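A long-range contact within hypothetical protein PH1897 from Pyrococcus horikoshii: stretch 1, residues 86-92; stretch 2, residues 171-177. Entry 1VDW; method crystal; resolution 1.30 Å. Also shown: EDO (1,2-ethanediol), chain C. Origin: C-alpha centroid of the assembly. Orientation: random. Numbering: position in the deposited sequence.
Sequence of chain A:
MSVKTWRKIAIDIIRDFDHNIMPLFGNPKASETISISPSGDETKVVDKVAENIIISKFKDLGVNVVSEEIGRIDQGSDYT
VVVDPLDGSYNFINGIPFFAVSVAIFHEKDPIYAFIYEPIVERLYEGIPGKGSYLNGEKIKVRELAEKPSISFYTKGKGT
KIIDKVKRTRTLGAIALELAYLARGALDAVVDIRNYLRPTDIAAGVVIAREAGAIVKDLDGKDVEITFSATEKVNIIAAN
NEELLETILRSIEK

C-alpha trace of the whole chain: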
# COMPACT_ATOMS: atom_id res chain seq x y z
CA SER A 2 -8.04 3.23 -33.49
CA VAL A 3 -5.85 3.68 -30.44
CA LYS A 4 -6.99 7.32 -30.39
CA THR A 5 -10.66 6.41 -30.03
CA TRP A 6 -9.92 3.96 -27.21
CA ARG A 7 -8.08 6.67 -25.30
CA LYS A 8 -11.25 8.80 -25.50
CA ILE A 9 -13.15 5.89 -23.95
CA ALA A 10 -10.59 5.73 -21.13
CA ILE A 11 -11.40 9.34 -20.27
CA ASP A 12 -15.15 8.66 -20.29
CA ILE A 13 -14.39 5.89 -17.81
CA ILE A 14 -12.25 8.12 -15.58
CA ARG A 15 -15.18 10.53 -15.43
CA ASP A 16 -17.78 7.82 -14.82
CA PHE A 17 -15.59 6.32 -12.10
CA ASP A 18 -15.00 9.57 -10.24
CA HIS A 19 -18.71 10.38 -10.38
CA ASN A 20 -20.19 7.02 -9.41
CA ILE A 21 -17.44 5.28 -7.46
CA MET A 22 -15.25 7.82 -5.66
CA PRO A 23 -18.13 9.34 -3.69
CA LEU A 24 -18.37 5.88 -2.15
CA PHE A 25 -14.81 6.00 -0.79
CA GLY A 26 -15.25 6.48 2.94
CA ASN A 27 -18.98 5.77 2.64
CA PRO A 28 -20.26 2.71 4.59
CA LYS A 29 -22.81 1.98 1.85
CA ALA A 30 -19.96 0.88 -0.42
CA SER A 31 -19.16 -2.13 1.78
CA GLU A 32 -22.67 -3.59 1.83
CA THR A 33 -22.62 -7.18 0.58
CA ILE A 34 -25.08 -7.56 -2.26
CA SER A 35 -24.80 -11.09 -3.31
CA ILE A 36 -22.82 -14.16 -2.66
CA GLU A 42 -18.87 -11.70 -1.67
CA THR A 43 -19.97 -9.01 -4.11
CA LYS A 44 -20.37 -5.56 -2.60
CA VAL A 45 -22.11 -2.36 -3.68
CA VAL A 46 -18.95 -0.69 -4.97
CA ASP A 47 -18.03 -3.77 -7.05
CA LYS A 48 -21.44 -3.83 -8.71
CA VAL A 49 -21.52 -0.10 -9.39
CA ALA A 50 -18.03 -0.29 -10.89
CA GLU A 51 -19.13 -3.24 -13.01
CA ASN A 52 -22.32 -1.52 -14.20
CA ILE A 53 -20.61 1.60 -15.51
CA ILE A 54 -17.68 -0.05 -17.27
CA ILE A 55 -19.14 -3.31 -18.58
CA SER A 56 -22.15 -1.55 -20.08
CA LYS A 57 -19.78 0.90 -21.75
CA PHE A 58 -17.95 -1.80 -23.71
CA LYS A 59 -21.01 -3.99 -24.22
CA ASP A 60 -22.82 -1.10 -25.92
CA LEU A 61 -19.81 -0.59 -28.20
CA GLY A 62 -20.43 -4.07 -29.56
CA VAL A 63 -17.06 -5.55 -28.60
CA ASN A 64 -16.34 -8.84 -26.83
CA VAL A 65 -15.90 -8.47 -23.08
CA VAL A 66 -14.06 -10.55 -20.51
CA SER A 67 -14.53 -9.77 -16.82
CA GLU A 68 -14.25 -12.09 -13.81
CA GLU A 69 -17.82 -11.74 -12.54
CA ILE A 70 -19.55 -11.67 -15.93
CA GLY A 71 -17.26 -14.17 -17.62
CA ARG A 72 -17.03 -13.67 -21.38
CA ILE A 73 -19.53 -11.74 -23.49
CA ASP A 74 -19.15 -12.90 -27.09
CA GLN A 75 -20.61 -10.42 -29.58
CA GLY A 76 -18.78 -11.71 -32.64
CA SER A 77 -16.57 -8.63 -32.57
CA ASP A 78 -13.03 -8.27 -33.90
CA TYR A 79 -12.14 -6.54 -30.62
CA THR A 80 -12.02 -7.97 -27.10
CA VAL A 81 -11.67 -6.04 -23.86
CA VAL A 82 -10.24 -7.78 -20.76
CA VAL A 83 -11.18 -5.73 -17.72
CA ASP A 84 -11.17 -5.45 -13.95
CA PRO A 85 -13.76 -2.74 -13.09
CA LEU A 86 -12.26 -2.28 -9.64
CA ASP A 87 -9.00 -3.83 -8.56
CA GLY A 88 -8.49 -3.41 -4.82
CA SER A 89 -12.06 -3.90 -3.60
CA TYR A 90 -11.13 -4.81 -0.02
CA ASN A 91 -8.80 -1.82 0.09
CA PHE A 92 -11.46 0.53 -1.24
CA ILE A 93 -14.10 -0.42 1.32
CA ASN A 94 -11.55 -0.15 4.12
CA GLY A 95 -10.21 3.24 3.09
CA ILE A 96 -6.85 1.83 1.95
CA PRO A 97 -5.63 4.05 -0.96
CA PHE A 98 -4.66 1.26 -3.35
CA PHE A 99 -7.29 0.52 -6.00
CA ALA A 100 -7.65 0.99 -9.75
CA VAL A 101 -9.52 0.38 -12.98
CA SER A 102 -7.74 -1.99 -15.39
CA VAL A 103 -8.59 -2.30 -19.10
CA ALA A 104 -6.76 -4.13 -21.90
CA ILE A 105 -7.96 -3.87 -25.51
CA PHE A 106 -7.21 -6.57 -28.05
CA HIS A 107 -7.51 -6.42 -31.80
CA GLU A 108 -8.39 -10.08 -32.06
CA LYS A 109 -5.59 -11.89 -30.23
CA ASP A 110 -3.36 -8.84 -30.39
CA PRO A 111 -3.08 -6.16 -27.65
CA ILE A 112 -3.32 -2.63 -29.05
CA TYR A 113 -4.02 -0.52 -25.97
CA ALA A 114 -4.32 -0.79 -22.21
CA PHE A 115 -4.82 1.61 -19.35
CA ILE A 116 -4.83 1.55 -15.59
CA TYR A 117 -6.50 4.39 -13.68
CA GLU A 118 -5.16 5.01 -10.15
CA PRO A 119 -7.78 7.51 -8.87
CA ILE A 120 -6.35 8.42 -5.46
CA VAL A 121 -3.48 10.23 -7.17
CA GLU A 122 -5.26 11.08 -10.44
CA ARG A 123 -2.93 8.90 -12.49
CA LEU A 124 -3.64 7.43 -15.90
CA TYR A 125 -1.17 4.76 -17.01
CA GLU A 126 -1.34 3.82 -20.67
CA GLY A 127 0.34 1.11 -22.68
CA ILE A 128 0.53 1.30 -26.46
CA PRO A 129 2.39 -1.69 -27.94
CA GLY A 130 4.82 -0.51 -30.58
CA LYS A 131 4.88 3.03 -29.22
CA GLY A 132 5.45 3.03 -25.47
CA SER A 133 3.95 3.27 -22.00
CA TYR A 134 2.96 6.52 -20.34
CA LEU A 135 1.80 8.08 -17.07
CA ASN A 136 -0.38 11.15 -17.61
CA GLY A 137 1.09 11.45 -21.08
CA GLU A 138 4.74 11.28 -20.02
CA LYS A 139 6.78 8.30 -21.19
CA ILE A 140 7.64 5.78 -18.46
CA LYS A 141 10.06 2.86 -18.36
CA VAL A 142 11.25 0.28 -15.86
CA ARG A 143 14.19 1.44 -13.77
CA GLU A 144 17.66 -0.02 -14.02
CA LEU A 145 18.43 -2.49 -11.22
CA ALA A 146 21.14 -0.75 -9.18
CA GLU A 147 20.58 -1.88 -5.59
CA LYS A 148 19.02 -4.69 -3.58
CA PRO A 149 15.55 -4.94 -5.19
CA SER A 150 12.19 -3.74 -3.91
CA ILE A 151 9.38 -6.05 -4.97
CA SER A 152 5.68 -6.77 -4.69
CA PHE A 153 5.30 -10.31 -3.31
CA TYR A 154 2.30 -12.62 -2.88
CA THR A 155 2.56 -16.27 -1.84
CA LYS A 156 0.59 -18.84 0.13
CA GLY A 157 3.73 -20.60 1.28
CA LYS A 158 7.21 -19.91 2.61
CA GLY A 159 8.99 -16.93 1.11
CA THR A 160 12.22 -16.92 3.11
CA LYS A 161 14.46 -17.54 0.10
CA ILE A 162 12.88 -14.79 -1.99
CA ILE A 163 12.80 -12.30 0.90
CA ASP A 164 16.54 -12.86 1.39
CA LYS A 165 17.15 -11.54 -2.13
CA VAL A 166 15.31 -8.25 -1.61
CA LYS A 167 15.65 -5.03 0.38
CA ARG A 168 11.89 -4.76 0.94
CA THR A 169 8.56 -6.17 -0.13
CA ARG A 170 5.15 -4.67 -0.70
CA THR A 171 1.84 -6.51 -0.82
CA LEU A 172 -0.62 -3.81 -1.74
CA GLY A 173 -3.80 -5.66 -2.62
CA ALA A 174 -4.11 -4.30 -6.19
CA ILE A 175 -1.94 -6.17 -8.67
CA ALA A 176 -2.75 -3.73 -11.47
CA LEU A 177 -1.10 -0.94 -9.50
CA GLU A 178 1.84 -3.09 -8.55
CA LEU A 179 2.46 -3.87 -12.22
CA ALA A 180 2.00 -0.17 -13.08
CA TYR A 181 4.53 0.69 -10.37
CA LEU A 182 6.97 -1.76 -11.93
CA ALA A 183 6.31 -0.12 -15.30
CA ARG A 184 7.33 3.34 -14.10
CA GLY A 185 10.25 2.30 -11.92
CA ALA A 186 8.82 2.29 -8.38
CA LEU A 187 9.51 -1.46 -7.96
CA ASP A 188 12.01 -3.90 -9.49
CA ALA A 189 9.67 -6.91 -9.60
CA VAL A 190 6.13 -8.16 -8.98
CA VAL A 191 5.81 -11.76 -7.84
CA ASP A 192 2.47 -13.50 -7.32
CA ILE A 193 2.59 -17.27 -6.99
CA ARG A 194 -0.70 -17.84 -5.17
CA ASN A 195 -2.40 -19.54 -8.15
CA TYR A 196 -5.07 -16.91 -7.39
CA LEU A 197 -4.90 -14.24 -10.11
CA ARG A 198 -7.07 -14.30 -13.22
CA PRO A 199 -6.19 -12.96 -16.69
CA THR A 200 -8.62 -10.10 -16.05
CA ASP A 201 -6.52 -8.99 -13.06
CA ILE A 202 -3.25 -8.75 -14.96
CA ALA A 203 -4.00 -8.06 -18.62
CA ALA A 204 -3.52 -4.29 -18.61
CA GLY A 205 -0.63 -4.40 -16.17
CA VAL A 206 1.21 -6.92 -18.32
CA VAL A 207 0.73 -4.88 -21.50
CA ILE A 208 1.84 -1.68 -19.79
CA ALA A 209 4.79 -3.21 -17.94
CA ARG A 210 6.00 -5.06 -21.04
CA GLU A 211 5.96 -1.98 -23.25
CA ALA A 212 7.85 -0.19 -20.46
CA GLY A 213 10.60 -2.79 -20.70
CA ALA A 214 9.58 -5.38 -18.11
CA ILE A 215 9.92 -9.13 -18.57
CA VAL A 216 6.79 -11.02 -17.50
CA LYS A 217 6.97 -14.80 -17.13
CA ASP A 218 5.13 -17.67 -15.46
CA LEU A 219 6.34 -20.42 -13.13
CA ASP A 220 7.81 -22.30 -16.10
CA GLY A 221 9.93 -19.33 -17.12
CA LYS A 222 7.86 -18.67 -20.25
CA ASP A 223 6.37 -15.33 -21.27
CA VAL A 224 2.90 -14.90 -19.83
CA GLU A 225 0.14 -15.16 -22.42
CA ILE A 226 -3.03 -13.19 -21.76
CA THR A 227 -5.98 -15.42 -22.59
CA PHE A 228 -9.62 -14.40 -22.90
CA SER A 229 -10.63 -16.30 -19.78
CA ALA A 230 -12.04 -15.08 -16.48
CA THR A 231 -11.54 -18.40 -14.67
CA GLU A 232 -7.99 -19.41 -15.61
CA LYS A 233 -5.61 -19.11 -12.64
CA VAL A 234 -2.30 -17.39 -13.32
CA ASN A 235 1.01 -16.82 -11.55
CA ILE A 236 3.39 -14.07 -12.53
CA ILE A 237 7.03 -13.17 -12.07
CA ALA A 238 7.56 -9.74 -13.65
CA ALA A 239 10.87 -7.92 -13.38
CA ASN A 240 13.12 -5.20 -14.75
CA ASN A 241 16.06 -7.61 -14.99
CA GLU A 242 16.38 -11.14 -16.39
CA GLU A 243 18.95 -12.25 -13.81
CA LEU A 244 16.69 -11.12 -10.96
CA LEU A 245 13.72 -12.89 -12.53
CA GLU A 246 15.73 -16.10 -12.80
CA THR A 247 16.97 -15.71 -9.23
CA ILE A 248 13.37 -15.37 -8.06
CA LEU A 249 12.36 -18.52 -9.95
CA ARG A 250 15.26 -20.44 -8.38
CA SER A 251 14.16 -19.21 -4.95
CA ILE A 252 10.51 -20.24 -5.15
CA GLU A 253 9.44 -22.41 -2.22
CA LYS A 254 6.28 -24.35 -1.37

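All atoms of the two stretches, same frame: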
# COMPACT_ATOMS: atom_id res chain seq x y z
N LEU A 86 -12.80 -2.83 -10.87
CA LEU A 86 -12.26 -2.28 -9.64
C LEU A 86 -11.32 -3.26 -8.98
O LEU A 86 -11.74 -4.23 -8.35
CB LEU A 86 -13.37 -1.91 -8.65
CG LEU A 86 -12.89 -1.37 -7.29
CD1 LEU A 86 -12.22 -0.01 -7.47
CD2 LEU A 86 -14.07 -1.26 -6.34
N ASP A 87 -10.03 -3.01 -9.18
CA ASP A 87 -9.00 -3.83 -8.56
C ASP A 87 -8.76 -3.17 -7.21
O ASP A 87 -8.64 -1.96 -7.13
CB ASP A 87 -7.72 -3.78 -9.39
CG ASP A 87 -6.68 -4.77 -8.92
OD1 ASP A 87 -6.92 -5.44 -7.89
OD2 ASP A 87 -5.62 -4.87 -9.56
N GLY A 88 -8.71 -3.97 -6.15
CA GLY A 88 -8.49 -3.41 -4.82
C GLY A 88 -9.78 -3.15 -4.07
O GLY A 88 -9.88 -2.20 -3.30
N SER A 89 -10.77 -4.03 -4.26
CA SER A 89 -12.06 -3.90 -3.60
C SER A 89 -11.97 -3.84 -2.07
O SER A 89 -12.54 -2.95 -1.45
CB SER A 89 -12.97 -5.07 -4.00
OG SER A 89 -14.25 -4.94 -3.39
N TYR A 90 -11.27 -4.81 -1.47
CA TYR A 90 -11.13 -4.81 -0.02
C TYR A 90 -10.51 -3.49 0.43
O TYR A 90 -10.97 -2.86 1.38
CB TYR A 90 -10.23 -5.95 0.47
CG TYR A 90 -10.00 -5.88 1.96
CD1 TYR A 90 -10.90 -6.47 2.85
CD2 TYR A 90 -8.94 -5.15 2.49
CE1 TYR A 90 -10.75 -6.33 4.23
CE2 TYR A 90 -8.78 -5.00 3.87
CZ TYR A 90 -9.69 -5.59 4.73
OH TYR A 90 -9.57 -5.43 6.10
N ASN A 91 -9.47 -3.06 -0.27
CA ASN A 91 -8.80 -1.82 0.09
C ASN A 91 -9.77 -0.65 0.04
O ASN A 91 -9.86 0.14 0.97
CB ASN A 91 -7.63 -1.54 -0.85
CG ASN A 91 -6.47 -2.50 -0.65
OD1 ASN A 91 -6.37 -3.18 0.37
ND2 ASN A 91 -5.57 -2.52 -1.63
N PHE A 92 -10.51 -0.55 -1.07
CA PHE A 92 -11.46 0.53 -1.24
C PHE A 92 -12.45 0.64 -0.09
O PHE A 92 -12.63 1.71 0.48
CB PHE A 92 -12.23 0.34 -2.55
CG PHE A 92 -13.11 1.51 -2.90
CD1 PHE A 92 -12.69 2.47 -3.80
CD2 PHE A 92 -14.36 1.65 -2.30
CE1 PHE A 92 -13.49 3.56 -4.11
CE2 PHE A 92 -15.18 2.74 -2.60
CZ PHE A 92 -14.74 3.70 -3.51
N THR A 171 2.96 -5.64 -0.48
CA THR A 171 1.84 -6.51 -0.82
C THR A 171 0.69 -5.53 -0.66
O THR A 171 0.14 -5.34 0.43
CB THR A 171 1.73 -7.71 0.14
OG1 THR A 171 2.98 -8.41 0.16
CG2 THR A 171 0.63 -8.65 -0.33
N LEU A 172 0.36 -4.88 -1.76
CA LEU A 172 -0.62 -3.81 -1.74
C LEU A 172 -2.09 -4.14 -1.89
O LEU A 172 -2.93 -3.35 -1.48
CB LEU A 172 -0.23 -2.75 -2.78
CG LEU A 172 1.22 -2.25 -2.67
CD1 LEU A 172 1.47 -1.17 -3.72
CD2 LEU A 172 1.49 -1.72 -1.27
N GLY A 173 -2.41 -5.30 -2.46
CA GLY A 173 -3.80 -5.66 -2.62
C GLY A 173 -4.44 -5.16 -3.92
O GLY A 173 -5.66 -5.14 -4.03
N ALA A 174 -3.62 -4.76 -4.89
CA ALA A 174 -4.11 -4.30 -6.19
C ALA A 174 -2.99 -4.56 -7.20
O ALA A 174 -2.17 -3.69 -7.49
CB ALA A 174 -4.45 -2.82 -6.15
N ILE A 175 -2.98 -5.77 -7.74
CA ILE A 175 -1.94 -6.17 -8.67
C ILE A 175 -1.77 -5.25 -9.87
O ILE A 175 -0.67 -5.09 -10.39
CB ILE A 175 -2.16 -7.64 -9.14
CG1 ILE A 175 -0.83 -8.26 -9.56
CG2 ILE A 175 -3.15 -7.70 -10.30
CD1 ILE A 175 0.12 -8.49 -8.39
N ALA A 176 -2.86 -4.63 -10.33
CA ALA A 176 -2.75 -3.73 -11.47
C ALA A 176 -1.82 -2.58 -11.12
O ALA A 176 -0.98 -2.18 -11.93
CB ALA A 176 -4.13 -3.18 -11.86
N LEU A 177 -1.97 -2.04 -9.92
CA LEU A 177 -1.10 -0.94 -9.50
C LEU A 177 0.32 -1.41 -9.30
O LEU A 177 1.26 -0.70 -9.62
CB LEU A 177 -1.60 -0.31 -8.20
CG LEU A 177 -2.90 0.47 -8.30
CD1 LEU A 177 -3.19 1.12 -6.96
CD2 LEU A 177 -2.80 1.54 -9.39
C1 EDO C . -6.62 -9.59 -7.25
O1 EDO C . -7.79 -8.92 -6.79
C2 EDO C . -5.77 -8.61 -8.07
O2 EDO C . -5.37 -7.49 -7.26
O HOH W 1 -7.92 -6.68 -5.07
O HOH W 2 -7.80 -4.93 -2.06

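How does Asp87, at the end of a short strand, engage the second stretch? Its CA-to-CB bond points toward that stretch, and the carboxylate reaches the first turn of the helix that begins after Ala174. There the amides of Ile175 and Ala176 have no carbonyl a turn earlier in the helix to bond to, and Asp87 OD2 accepts a hydrogen bond from Ala176 N at 2.9 Å, nearly straight at 163°. Ile175 N lies 3.3 Å from the same Asp87 OD2, but the angle is poor. Ile175 N instead donates to EDO O2 of the bound ethanediol, probably from the crystallisation liquor, at 3.0 Å; the same EDO O2 donates to Asp87 OD1 at 2.6 Å, so the small diol links the two.

Where do the backbones come closest? Gly88 CA lies 4.7 Å from Ala174 CA, and both residues are N-caps, so two helix starts meet here. Gly88 CA also makes a CA-H...O contact with Gly173 O at 3.4 Å. With phi/psi of 95/35, a CB on Gly88 would be jammed against the preceding carbonyl oxygen, which by itself calls for glycine.

What does Asn91 add from within the first helix? Its CA-to-CB bond points toward the second stretch, and Asn91 ND2 donates a hydrogen bond to Leu172 O at 2.8 Å, tying the helix to the loop. The absence of a side chain on Gly173 matters here: an ideal Gly173 CB would lie 2.8 Å from Asn91 ND2, a clash.

How does water complete the contact? Gly173 O accepts hydrogen bonds from two waters. Water 1, its oxygen 2.9 Å from Gly173 O, also donates to Asp87 OD1 at 3.2 Å, while the oxygen of water 2, likewise 2.9 Å from Gly173 O, accepts from Asn91 N at 3.1 Å. Both therefore bridge the stretches.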